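Side-chain contacts in francisella virulence factor (PDB 5EVF), which is of unknown biochemical function but is regarded as a conserved virulence factor of Francisella: residues Y29-Q32 against D36-G39; V44-H49 against L64-K69; T48-E53 against Q57-K62; L84-E87 against L93-V96. All coordinates share one frame; numbering follows the deposited sequence.

Interaction 1 (Y29-Q32 against D36-G39); sequences YNLQ and DTQG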
loop_
_atom_site.group_PDB
_atom_site.type_symbol
_atom_site.label_atom_id
_atom_site.label_comp_id
_atom_site.label_asym_id
_atom_site.label_seq_id
_atom_site.Cartn_x
_atom_site.Cartn_y
_atom_site.Cartn_z
ATOM N N TYR A 29 4.629 8.660 -3.688
ATOM C CA TYR A 29 5.984 8.591 -4.209
ATOM C C TYR A 29 6.504 7.158 -4.154
ATOM O O TYR A 29 6.062 6.349 -3.341
ATOM C CB TYR A 29 6.936 9.477 -3.411
ATOM C CG TYR A 29 6.487 10.910 -3.268
ATOM C CD1 TYR A 29 6.114 11.412 -2.031
ATOM C CD2 TYR A 29 6.436 11.755 -4.360
ATOM C CE1 TYR A 29 5.711 12.734 -1.888
ATOM C CE2 TYR A 29 6.033 13.072 -4.227
ATOM C CZ TYR A 29 5.665 13.548 -2.992
ATOM O OH TYR A 29 5.287 14.875 -2.853
ATOM N N ASN A 30 7.480 6.864 -5.014
ATOM C CA ASN A 30 8.148 5.562 -4.952
ATOM C C ASN A 30 9.068 5.462 -3.736
ATOM O O ASN A 30 9.896 6.349 -3.491
ATOM C CB ASN A 30 8.972 5.324 -6.215
ATOM C CG ASN A 30 8.152 5.324 -7.459
ATOM O OD1 ASN A 30 6.916 5.221 -7.428
ATOM N ND2 ASN A 30 8.843 5.416 -8.603
ATOM N N LEU A 31 8.958 4.352 -3.007
ATOM C CA LEU A 31 9.858 4.042 -1.901
ATOM C C LEU A 31 11.134 3.470 -2.503
ATOM O O LEU A 31 11.134 2.337 -2.985
ATOM C CB LEU A 31 9.223 3.031 -0.951
ATOM C CG LEU A 31 10.011 2.669 0.311
ATOM C CD1 LEU A 31 10.088 3.849 1.274
ATOM C CD2 LEU A 31 9.412 1.436 1.002
ATOM N N GLN A 32 12.222 4.236 -2.479
ATOM C CA GLN A 32 13.464 3.813 -3.117
ATOM C C GLN A 32 14.567 3.406 -2.152
ATOM O O GLN A 32 15.358 2.526 -2.485
ATOM C CB GLN A 32 14.002 4.924 -4.021
ATOM C CG GLN A 32 13.052 5.317 -5.126
ATOM C CD GLN A 32 13.636 6.391 -6.005
ATOM O OE1 GLN A 32 14.570 7.087 -5.605
ATOM N NE2 GLN A 32 13.103 6.528 -7.214
ATOM N N ASP A 36 14.308 6.616 3.135
ATOM C CA ASP A 36 13.022 7.206 2.777
ATOM C C ASP A 36 11.973 7.020 3.862
ATOM O O ASP A 36 10.994 7.769 3.884
ATOM C CB ASP A 36 12.468 6.596 1.479
ATOM C CG ASP A 36 13.168 7.100 0.239
ATOM O OD1 ASP A 36 13.887 8.118 0.317
ATOM O OD2 ASP A 36 12.979 6.480 -0.832
ATOM N N THR A 37 12.117 6.015 4.729
ATOM C CA THR A 37 11.097 5.792 5.749
ATOM C C THR A 37 11.195 6.775 6.909
ATOM O O THR A 37 10.242 6.888 7.683
ATOM C CB THR A 37 11.178 4.371 6.304
ATOM O OG1 THR A 37 12.407 4.207 7.020
ATOM C CG2 THR A 37 11.086 3.346 5.181
ATOM N N GLN A 38 12.319 7.480 7.045
ATOM C CA GLN A 38 12.525 8.393 8.165
ATOM C C GLN A 38 11.387 9.402 8.298
ATOM O O GLN A 38 11.045 10.108 7.348
ATOM C CB GLN A 38 13.853 9.130 7.988
ATOM C CG GLN A 38 14.049 10.278 8.958
ATOM C CD GLN A 38 15.277 11.104 8.634
ATOM O OE1 GLN A 38 16.402 10.607 8.685
ATOM N NE2 GLN A 38 15.065 12.372 8.295
ATOM N N GLY A 39 10.811 9.474 9.498
ATOM C CA GLY A 39 9.757 10.420 9.793
ATOM C C GLY A 39 8.346 9.918 9.575
ATOM O O GLY A 39 7.395 10.667 9.833
HETATM O O HOH W 1 13.537 8.308 -2.685
#
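Asp36 turns its carboxylate back onto the loop at Gln32, and the contact is built round this side chain together with Leu31. The backbone N of Gln32 donates to Asp36 OD2 at 2.9 Å, with an N-H...O angle of 151°, and reaches the oxygen from almost straight ahead, along its C-O direction. Tyr33 N also donates to Asp36 OD2, and so does a water, whose oxygen lies 2.7 Å from OD2. Three donors thus converge on one carboxylate oxygen, which should steady the group's rotation. The same water makes a second, weak bond to Gln32 OE1.

The apolar half belongs to Leu31. Its CG stands anti to the backbone N (chi1 -176°), and CD1 is carried to 3.6 Å from Asp36 CB, the two side chains passing alongside with reversed directions. Leu31 CD1 also lies 4.1 Å from Thr37 CG2, while Thr37 OG1 is bonded to Gln34 O within the loop.

Leu31 leaves the end of edge strand 27-30, where it still pairs through its backbone with Tyr81 of strand 78-84. Farther across the sheet, both Leu31 and Thr37 rest on Tyr101 of strand 95-103.

Interaction 2 (V44-H49 against L64-K69); sequences VRTSTH and LKEAIK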
loop_
_atom_site.group_PDB
_atom_site.type_symbol
_atom_site.label_atom_id
_atom_site.label_comp_id
_atom_site.label_asym_id
_atom_site.label_seq_id
_atom_site.Cartn_x
_atom_site.Cartn_y
_atom_site.Cartn_z
ATOM N N VAL A 44 1.160 1.272 5.728
ATOM C CA VAL A 44 -0.015 0.643 5.142
ATOM C C VAL A 44 0.479 -0.558 4.354
ATOM O O VAL A 44 1.499 -0.473 3.662
ATOM C CB VAL A 44 -0.813 1.626 4.256
ATOM C CG1 VAL A 44 0.084 2.245 3.167
ATOM C CG2 VAL A 44 -2.025 0.946 3.654
ATOM N N ARG A 45 -0.203 -1.692 4.506
ATOM C CA ARG A 45 0.143 -2.903 3.779
ATOM C C ARG A 45 -1.115 -3.418 3.107
ATOM O O ARG A 45 -2.146 -3.582 3.764
ATOM C CB ARG A 45 0.746 -3.972 4.696
ATOM C CG ARG A 45 2.001 -3.522 5.439
ATOM C CD ARG A 45 2.610 -4.672 6.213
ATOM N NE ARG A 45 3.772 -4.241 6.989
ATOM C CZ ARG A 45 4.488 -5.056 7.755
ATOM N NH1 ARG A 45 4.175 -6.343 7.839
ATOM N NH2 ARG A 45 5.527 -4.585 8.434
ATOM N N THR A 46 -1.044 -3.645 1.797
ATOM C CA THR A 46 -2.179 -4.221 1.090
ATOM C C THR A 46 -1.723 -5.441 0.304
ATOM O O THR A 46 -0.537 -5.621 0.028
ATOM C CB THR A 46 -2.845 -3.208 0.145
ATOM O OG1 THR A 46 -1.865 -2.656 -0.738
ATOM C CG2 THR A 46 -3.453 -2.081 0.935
ATOM N N SER A 47 -2.683 -6.286 -0.059
ATOM C CA SER A 47 -2.309 -7.460 -0.827
ATOM C C SER A 47 -3.518 -7.978 -1.590
ATOM O O SER A 47 -4.655 -7.847 -1.144
ATOM C CB SER A 47 -1.740 -8.549 0.078
ATOM O OG SER A 47 -2.742 -9.067 0.912
ATOM N N THR A 48 -3.243 -8.570 -2.748
ATOM C CA THR A 48 -4.258 -9.142 -3.625
ATOM C C THR A 48 -3.736 -10.473 -4.143
ATOM O O THR A 48 -2.573 -10.570 -4.528
ATOM C CB THR A 48 -4.546 -8.217 -4.813
ATOM O OG1 THR A 48 -4.805 -6.892 -4.339
ATOM C CG2 THR A 48 -5.728 -8.744 -5.658
ATOM N N HIS A 49 -4.583 -11.502 -4.152
ATOM C CA HIS A 49 -4.153 -12.778 -4.710
ATOM C C HIS A 49 -4.002 -12.679 -6.219
ATOM O O HIS A 49 -4.681 -11.892 -6.883
ATOM C CB HIS A 49 -5.134 -13.901 -4.360
ATOM C CG HIS A 49 -4.960 -14.431 -2.974
ATOM N ND1 HIS A 49 -5.797 -14.083 -1.934
ATOM C CD2 HIS A 49 -4.028 -15.260 -2.448
ATOM C CE1 HIS A 49 -5.396 -14.688 -0.830
ATOM N NE2 HIS A 49 -4.325 -15.408 -1.115
ATOM N N LEU A 64 -2.137 -0.305 -4.764
ATOM C CA LEU A 64 -1.829 1.091 -4.463
ATOM C C LEU A 64 -3.100 1.894 -4.214
ATOM O O LEU A 64 -3.142 2.723 -3.297
ATOM C CB LEU A 64 -1.014 1.710 -5.608
ATOM C CG LEU A 64 -0.734 3.211 -5.491
ATOM C CD1 LEU A 64 0.046 3.519 -4.213
ATOM C CD2 LEU A 64 0.016 3.688 -6.735
ATOM N N LYS A 65 -4.142 1.681 -5.022
ATOM C CA LYS A 65 -5.360 2.461 -4.818
ATOM C C LYS A 65 -5.982 2.163 -3.462
ATOM O O LYS A 65 -6.469 3.079 -2.787
ATOM C CB LYS A 65 -6.359 2.230 -5.954
ATOM C CG LYS A 65 -5.789 2.766 -7.271
ATOM C CD LYS A 65 -6.659 3.848 -7.894
ATOM C CE LYS A 65 -5.790 4.818 -8.719
ATOM N NZ LYS A 65 -6.470 6.099 -9.054
ATOM N N GLU A 66 -5.953 0.898 -3.030
ATOM C CA GLU A 66 -6.444 0.591 -1.688
ATOM C C GLU A 66 -5.544 1.215 -0.626
ATOM O O GLU A 66 -6.026 1.717 0.396
ATOM C CB GLU A 66 -6.561 -0.928 -1.499
ATOM C CG GLU A 66 -7.183 -1.354 -0.173
ATOM C CD GLU A 66 -8.601 -0.844 0.008
ATOM O OE1 GLU A 66 -9.305 -0.660 -1.004
ATOM O OE2 GLU A 66 -9.013 -0.615 1.175
ATOM N N ALA A 67 -4.232 1.211 -0.856
ATOM C CA ALA A 67 -3.324 1.773 0.143
ATOM C C ALA A 67 -3.537 3.273 0.297
ATOM O O ALA A 67 -3.456 3.805 1.413
ATOM C CB ALA A 67 -1.879 1.461 -0.235
ATOM N N ILE A 68 -3.808 3.968 -0.813
ATOM C CA ILE A 68 -4.041 5.414 -0.749
ATOM C C ILE A 68 -5.287 5.696 0.068
ATOM O O ILE A 68 -5.295 6.553 0.962
ATOM C CB ILE A 68 -4.156 6.003 -2.164
ATOM C CG1 ILE A 68 -2.799 5.985 -2.856
ATOM C CG2 ILE A 68 -4.731 7.425 -2.122
ATOM C CD1 ILE A 68 -2.899 6.157 -4.355
ATOM N N LYS A 69 -6.362 4.960 -0.224
ATOM C CA LYS A 69 -7.609 5.132 0.503
ATOM C C LYS A 69 -7.418 4.861 1.990
ATOM O O LYS A 69 -7.894 5.625 2.836
ATOM C CB LYS A 69 -8.662 4.205 -0.098
ATOM C CG LYS A 69 -10.049 4.352 0.470
ATOM C CD LYS A 69 -11.001 3.498 -0.364
ATOM C CE LYS A 69 -12.437 3.629 0.140
ATOM N NZ LYS A 69 -12.613 2.905 1.428
#
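Thr46 OG1 is hydrogen-bonded to the backbone O of Asn63, one helical turn before Ala67, and the same hydroxyl oxygen lies 4.1 Å from Ala67 CB. No hydrogen bond joins segments 44-49 and 64-69 themselves, so this bond to the residue just before the helical segment is the polar link beside an otherwise apolar contact.

A chi1 of 54° puts CG2 of the threonine anti to the carbonyl carbon, which carries the methyl onto the helix backbone: Thr46 CG2 comes to 3.8 Å from Ala67 N and 4.0 Å from Glu66 CG. Glu66 offers only its aliphatic base here. Its CB starts toward the strand, but the chain bends at chi2 (61°) and leads the carboxylate away.

Ala67 is the point of closest backbone approach, its CA 6.1 Å from that of Val44. Its small CB fits between the branches of Val44, with CG2 at 3.9 Å and CG1 at 4.0 Å; Val44 CG2 also lies 3.8 Å from Ala67 CA. Val44 is modelled in two conformers, so these three distances hold for one of them and the fit is less certain than that of Thr46.

The segment axes approach to 7.9 Å, with directions 148° apart, so the helix runs back roughly antiparallel to the strand it follows. Ala67 and Thr46 also touch Leu98 of the adjacent strand 95-103. Strands 42-49 and 78-84 run parallel, joined through helix 56-73, with antiparallel strand 95-103 between them: the split beta-alpha-beta arrangement.

Interaction 3 (T48-E53 against Q57-K62); sequences THVSNE and QKLCDK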
loop_
_atom_site.group_PDB
_atom_site.type_symbol
_atom_site.label_atom_id
_atom_site.label_comp_id
_atom_site.label_asym_id
_atom_site.label_seq_id
_atom_site.Cartn_x
_atom_site.Cartn_y
_atom_site.Cartn_z
ATOM N N THR A 48 -3.243 -8.570 -2.748
ATOM C CA THR A 48 -4.258 -9.142 -3.625
ATOM C C THR A 48 -3.736 -10.473 -4.143
ATOM O O THR A 48 -2.573 -10.570 -4.528
ATOM C CB THR A 48 -4.546 -8.217 -4.813
ATOM O OG1 THR A 48 -4.805 -6.892 -4.339
ATOM C CG2 THR A 48 -5.728 -8.744 -5.658
ATOM N N HIS A 49 -4.583 -11.502 -4.152
ATOM C CA HIS A 49 -4.153 -12.778 -4.710
ATOM C C HIS A 49 -4.002 -12.679 -6.219
ATOM O O HIS A 49 -4.681 -11.892 -6.883
ATOM C CB HIS A 49 -5.134 -13.901 -4.360
ATOM C CG HIS A 49 -4.960 -14.431 -2.974
ATOM N ND1 HIS A 49 -5.797 -14.083 -1.934
ATOM C CD2 HIS A 49 -4.028 -15.260 -2.448
ATOM C CE1 HIS A 49 -5.396 -14.688 -0.830
ATOM N NE2 HIS A 49 -4.325 -15.408 -1.115
ATOM N N VAL A 50 -3.096 -13.499 -6.754
ATOM C CA VAL A 50 -2.734 -13.417 -8.167
ATOM C C VAL A 50 -3.824 -14.011 -9.046
ATOM O O VAL A 50 -4.229 -13.410 -10.052
ATOM C CB VAL A 50 -1.384 -14.117 -8.401
ATOM C CG1 VAL A 50 -1.140 -14.330 -9.895
ATOM C CG2 VAL A 50 -0.260 -13.305 -7.762
ATOM N N SER A 51 -4.311 -15.197 -8.682
ATOM C CA SER A 51 -5.352 -15.898 -9.436
ATOM C C SER A 51 -4.872 -16.035 -10.881
ATOM O O SER A 51 -3.759 -16.533 -11.104
ATOM C CB SER A 51 -6.669 -15.162 -9.247
ATOM O OG SER A 51 -7.696 -15.784 -9.993
ATOM N N ASN A 52 -5.653 -15.605 -11.870
ATOM C CA ASN A 52 -5.321 -15.748 -13.280
ATOM C C ASN A 52 -4.820 -14.450 -13.887
ATOM O O ASN A 52 -4.719 -14.343 -15.113
ATOM C CB ASN A 52 -6.542 -16.235 -14.051
ATOM C CG ASN A 52 -7.800 -15.513 -13.628
ATOM O OD1 ASN A 52 -7.874 -14.282 -13.710
ATOM N ND2 ASN A 52 -8.795 -16.270 -13.157
ATOM N N GLU A 53 -4.518 -13.459 -13.064
ATOM C CA GLU A 53 -4.032 -12.195 -13.587
ATOM C C GLU A 53 -2.619 -12.371 -14.122
ATOM O O GLU A 53 -1.759 -12.956 -13.458
ATOM C CB GLU A 53 -4.069 -11.119 -12.501
ATOM C CG GLU A 53 -3.596 -9.769 -12.981
ATOM C CD GLU A 53 -4.488 -9.212 -14.067
ATOM O OE1 GLU A 53 -5.645 -8.885 -13.751
ATOM O OE2 GLU A 53 -4.021 -9.111 -15.219
ATOM N N GLN A 57 1.375 -5.189 -13.281
ATOM C CA GLN A 57 1.235 -3.757 -13.050
ATOM C C GLN A 57 -0.161 -3.429 -12.538
ATOM O O GLN A 57 -0.327 -2.561 -11.671
ATOM C CB GLN A 57 1.534 -2.969 -14.324
ATOM C CG GLN A 57 1.942 -1.517 -14.058
ATOM C CD GLN A 57 3.445 -1.287 -14.239
ATOM O OE1 GLN A 57 4.117 -2.038 -14.948
ATOM N NE2 GLN A 57 3.974 -0.252 -13.594
ATOM N N LYS A 58 -1.178 -4.124 -13.055
ATOM C CA LYS A 58 -2.544 -3.899 -12.595
ATOM C C LYS A 58 -2.719 -4.323 -11.150
ATOM O O LYS A 58 -3.434 -3.655 -10.393
ATOM C CB LYS A 58 -3.541 -4.650 -13.475
ATOM C CG LYS A 58 -3.704 -4.058 -14.855
ATOM C CD LYS A 58 -4.621 -4.911 -15.715
ATOM C CE LYS A 58 -6.079 -4.713 -15.358
ATOM N NZ LYS A 58 -6.941 -5.279 -16.441
ATOM N N LEU A 59 -2.082 -5.426 -10.749
ATOM C CA LEU A 59 -2.162 -5.850 -9.353
ATOM C C LEU A 59 -1.456 -4.862 -8.440
ATOM O O LEU A 59 -1.946 -4.550 -7.355
ATOM C CB LEU A 59 -1.571 -7.249 -9.182
ATOM C CG LEU A 59 -2.410 -8.383 -9.784
ATOM C CD1 LEU A 59 -1.680 -9.711 -9.737
ATOM C CD2 LEU A 59 -3.757 -8.483 -9.056
ATOM N N CYS A 60 -0.287 -4.374 -8.848
ATOM C CA CYS A 60 0.371 -3.332 -8.068
ATOM C C CYS A 60 -0.518 -2.094 -7.974
ATOM O O CYS A 60 -0.698 -1.518 -6.895
ATOM C CB CYS A 60 1.721 -3.010 -8.709
ATOM S SG CYS A 60 2.663 -1.725 -7.875
ATOM N N ASP A 61 -1.134 -1.701 -9.085
ATOM C CA ASP A 61 -2.000 -0.525 -9.032
ATOM C C ASP A 61 -3.215 -0.760 -8.137
ATOM O O ASP A 61 -3.639 0.144 -7.403
ATOM C CB ASP A 61 -2.452 -0.139 -10.435
ATOM C CG ASP A 61 -2.991 1.275 -10.476
ATOM O OD1 ASP A 61 -2.185 2.213 -10.261
ATOM O OD2 ASP A 61 -4.212 1.448 -10.679
ATOM N N LYS A 62 -3.795 -1.958 -8.202
ATOM C CA LYS A 62 -4.914 -2.309 -7.335
ATOM C C LYS A 62 -4.509 -2.178 -5.874
ATOM O O LYS A 62 -5.237 -1.597 -5.061
ATOM C CB LYS A 62 -5.356 -3.741 -7.643
ATOM C CG LYS A 62 -6.525 -4.270 -6.811
ATOM C CD LYS A 62 -7.831 -4.231 -7.586
ATOM C CE LYS A 62 -9.030 -4.501 -6.681
ATOM N NZ LYS A 62 -9.056 -5.890 -6.114
#
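This is a largely apolar, partly buried packing of Leu59, near the start of helix 56-73, against the end of strand 42-49 and the turn that leaves it. Leu59 branches among three residues of segment 48-53. Its CG lies 3.7 Å from Glu53 CG, its CD2 3.9 Å from Thr48 CG2, and its CD1 4.3 Å from Val50 CG2. Against Glu53 the leucine runs alongside in the reverse direction, whereas against Thr48 it passes at a slant.

The meeting with Glu53 is made by methylenes: CG stands anti to the backbone N (chi1 -179°), and the bend at chi2 (63°) swings the carboxylate off the leucine. Glu53 OE2 is bonded to Asp55 N, and Asp55 OD1 in turn takes Lys58 N, so the glutamate contributes both a hydrocarbon surface and a polar link close to the helix start. Lys58 NZ stays 4.7 Å from Glu53 OE1, perhaps near enough for a weak attraction between opposite charges but not in contact.

Val50 to Glu53 form a type II' beta turn, closed by Glu53 N to Val50 O at 3.0 Å. This turn begins the connection from strand to helix in the split beta-alpha-beta unit and folds Glu53 back over Leu59.

At the other end Lys62 crosses Thr48 at about a right angle, its CG 4.0 Å from Thr48 OG1. That hydroxyl oxygen is bonded to both Thr6 OG1 and Asn63 OD1, and Lys62 NZ also bonds Thr6 OG1. Cys60, turned away from the strand, forms the disulfide with Cys83.

Interaction 4 (L84-E87 against L93-V96); sequences LYPE and LSSV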
loop_
_atom_site.group_PDB
_atom_site.type_symbol
_atom_site.label_atom_id
_atom_site.label_comp_id
_atom_site.label_asym_id
_atom_site.label_seq_id
_atom_site.Cartn_x
_atom_site.Cartn_y
_atom_site.Cartn_z
ATOM N N LEU A 84 5.556 -5.743 -3.967
ATOM C CA LEU A 84 6.402 -6.856 -3.566
ATOM C C LEU A 84 5.785 -8.175 -4.030
ATOM O O LEU A 84 4.561 -8.318 -4.084
ATOM C CB LEU A 84 6.591 -6.877 -2.035
ATOM C CG LEU A 84 7.214 -5.599 -1.457
ATOM C CD1 LEU A 84 7.012 -5.534 0.052
ATOM C CD2 LEU A 84 8.691 -5.520 -1.805
ATOM N N TYR A 85 6.649 -9.132 -4.357
ATOM C CA TYR A 85 6.271 -10.373 -5.015
ATOM C C TYR A 85 6.924 -11.552 -4.316
ATOM O O TYR A 85 7.994 -11.409 -3.716
ATOM C CB TYR A 85 6.694 -10.350 -6.502
ATOM C CG TYR A 85 6.103 -9.141 -7.208
ATOM C CD1 TYR A 85 6.776 -7.923 -7.209
ATOM C CD2 TYR A 85 4.862 -9.210 -7.834
ATOM C CE1 TYR A 85 6.227 -6.803 -7.803
ATOM C CE2 TYR A 85 4.303 -8.094 -8.447
ATOM C CZ TYR A 85 4.997 -6.883 -8.410
ATOM O OH TYR A 85 4.481 -5.740 -8.995
ATOM N N PRO A 86 6.315 -12.737 -4.390
ATOM C CA PRO A 86 6.928 -13.921 -3.772
ATOM C C PRO A 86 8.314 -14.193 -4.339
ATOM O O PRO A 86 8.553 -14.039 -5.539
ATOM C CB PRO A 86 5.958 -15.055 -4.123
ATOM C CG PRO A 86 4.675 -14.404 -4.449
ATOM C CD PRO A 86 4.984 -13.021 -4.958
ATOM N N GLU A 87 9.235 -14.621 -3.464
ATOM C CA GLU A 87 10.546 -15.019 -3.967
ATOM C C GLU A 87 10.503 -16.358 -4.677
ATOM O O GLU A 87 11.352 -16.618 -5.533
ATOM C CB GLU A 87 11.574 -15.051 -2.838
ATOM C CG GLU A 87 12.156 -13.674 -2.542
ATOM C CD GLU A 87 12.783 -13.037 -3.778
ATOM O OE1 GLU A 87 13.475 -13.754 -4.536
ATOM O OE2 GLU A 87 12.572 -11.825 -4.000
ATOM N N LEU A 93 -2.449 -19.111 -6.183
ATOM C CA LEU A 93 -2.584 -18.876 -4.751
ATOM C C LEU A 93 -1.577 -17.868 -4.218
ATOM O O LEU A 93 -1.575 -17.593 -3.014
ATOM C CB LEU A 93 -2.445 -20.192 -3.979
ATOM C CG LEU A 93 -3.512 -21.251 -4.261
ATOM C CD1 LEU A 93 -3.018 -22.627 -3.852
ATOM C CD2 LEU A 93 -4.808 -20.910 -3.541
ATOM N N SER A 94 -0.721 -17.325 -5.077
ATOM C CA SER A 94 0.225 -16.311 -4.649
ATOM C C SER A 94 -0.486 -14.986 -4.394
ATOM O O SER A 94 -1.620 -14.760 -4.828
ATOM C CB SER A 94 1.318 -16.118 -5.700
ATOM O OG SER A 94 2.117 -17.286 -5.802
ATOM N N SER A 95 0.209 -14.103 -3.690
ATOM C CA SER A 95 -0.260 -12.745 -3.467
ATOM C C SER A 95 0.803 -11.751 -3.893
ATOM O O SER A 95 1.999 -11.966 -3.675
ATOM C CB SER A 95 -0.611 -12.510 -1.996
ATOM O OG SER A 95 -1.823 -13.161 -1.670
ATOM N N VAL A 96 0.352 -10.656 -4.486
ATOM C CA VAL A 96 1.170 -9.476 -4.717
ATOM C C VAL A 96 0.871 -8.513 -3.587
ATOM O O VAL A 96 -0.296 -8.302 -3.245
ATOM C CB VAL A 96 0.855 -8.840 -6.080
ATOM C CG1 VAL A 96 1.587 -7.518 -6.225
ATOM C CG2 VAL A 96 1.237 -9.794 -7.195
#
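The side chains of Tyr85 and Val96 run next to each other in a common direction, and both valine methyls meet the CD2-CE2 side of the phenol ring. Val96 CG1 is 3.6 Å from Tyr85 CE2, coming in obliquely, and Val96 CG2 lies 3.7 Å from both CE2 and CD2 of Tyr85. The tyrosine reaches this place because its CG is anti to the carbonyl carbon (chi1 -56°), and chi2 of 88° sets the ring plane perpendicular to the plane of CA, CB and CG.

The backbones are also close here: the CA atoms of Tyr85 and Val96 are 5.2 Å apart, and Leu84 O lies 3.6 Å from Val96 CA. No hydrogen bond crosses between segments 84-87 and 93-96.

Pro86, the next residue, makes the second half of the contact. Its ring carbon CD abuts Ser95 O at 3.4 Å, and its CG sits 4.0 Å from Ser94 CB. The serine presents its methylene as well as OG, whose hydrogen-bond partner is Asn91 N in the loop.

Segment 84-87 leaves strand 78-84 just as 93-96 enters the antiparallel neighbour, strand 95-103; Leu84 pairs through its backbone with Gln97, so the contact lies just beyond that pair, where the two strands give way to the loop between them. Helix 56-73 packs against the pair, with Phe56 touching both Tyr85 and Val96, Cys60 touching Tyr85, and Leu59 touching Val96.

Overall arrangement
Interactions 2 and 3 are successive parts of one strand-helix interface: they share Thr48 and His49, and their centres are 11 Å apart, with interaction 2 near the middle of the chain and interaction 3 toward one end. Interaction 4 adjoins that end, its centre about 10 Å from that of interaction 3. The joins are backbone ones, Val50 N to Ser94 O at 2.7 Å and Thr48 O to Val96 N at 2.9 Å, both probable hydrogen bonds, the second within neighbouring strands, the first just past their ends. Interaction 1, at edge strand 27-30, lies across the chain's centre from interaction 3 (centres 23 Å apart) and touches none of the others, though all reach the same sheet.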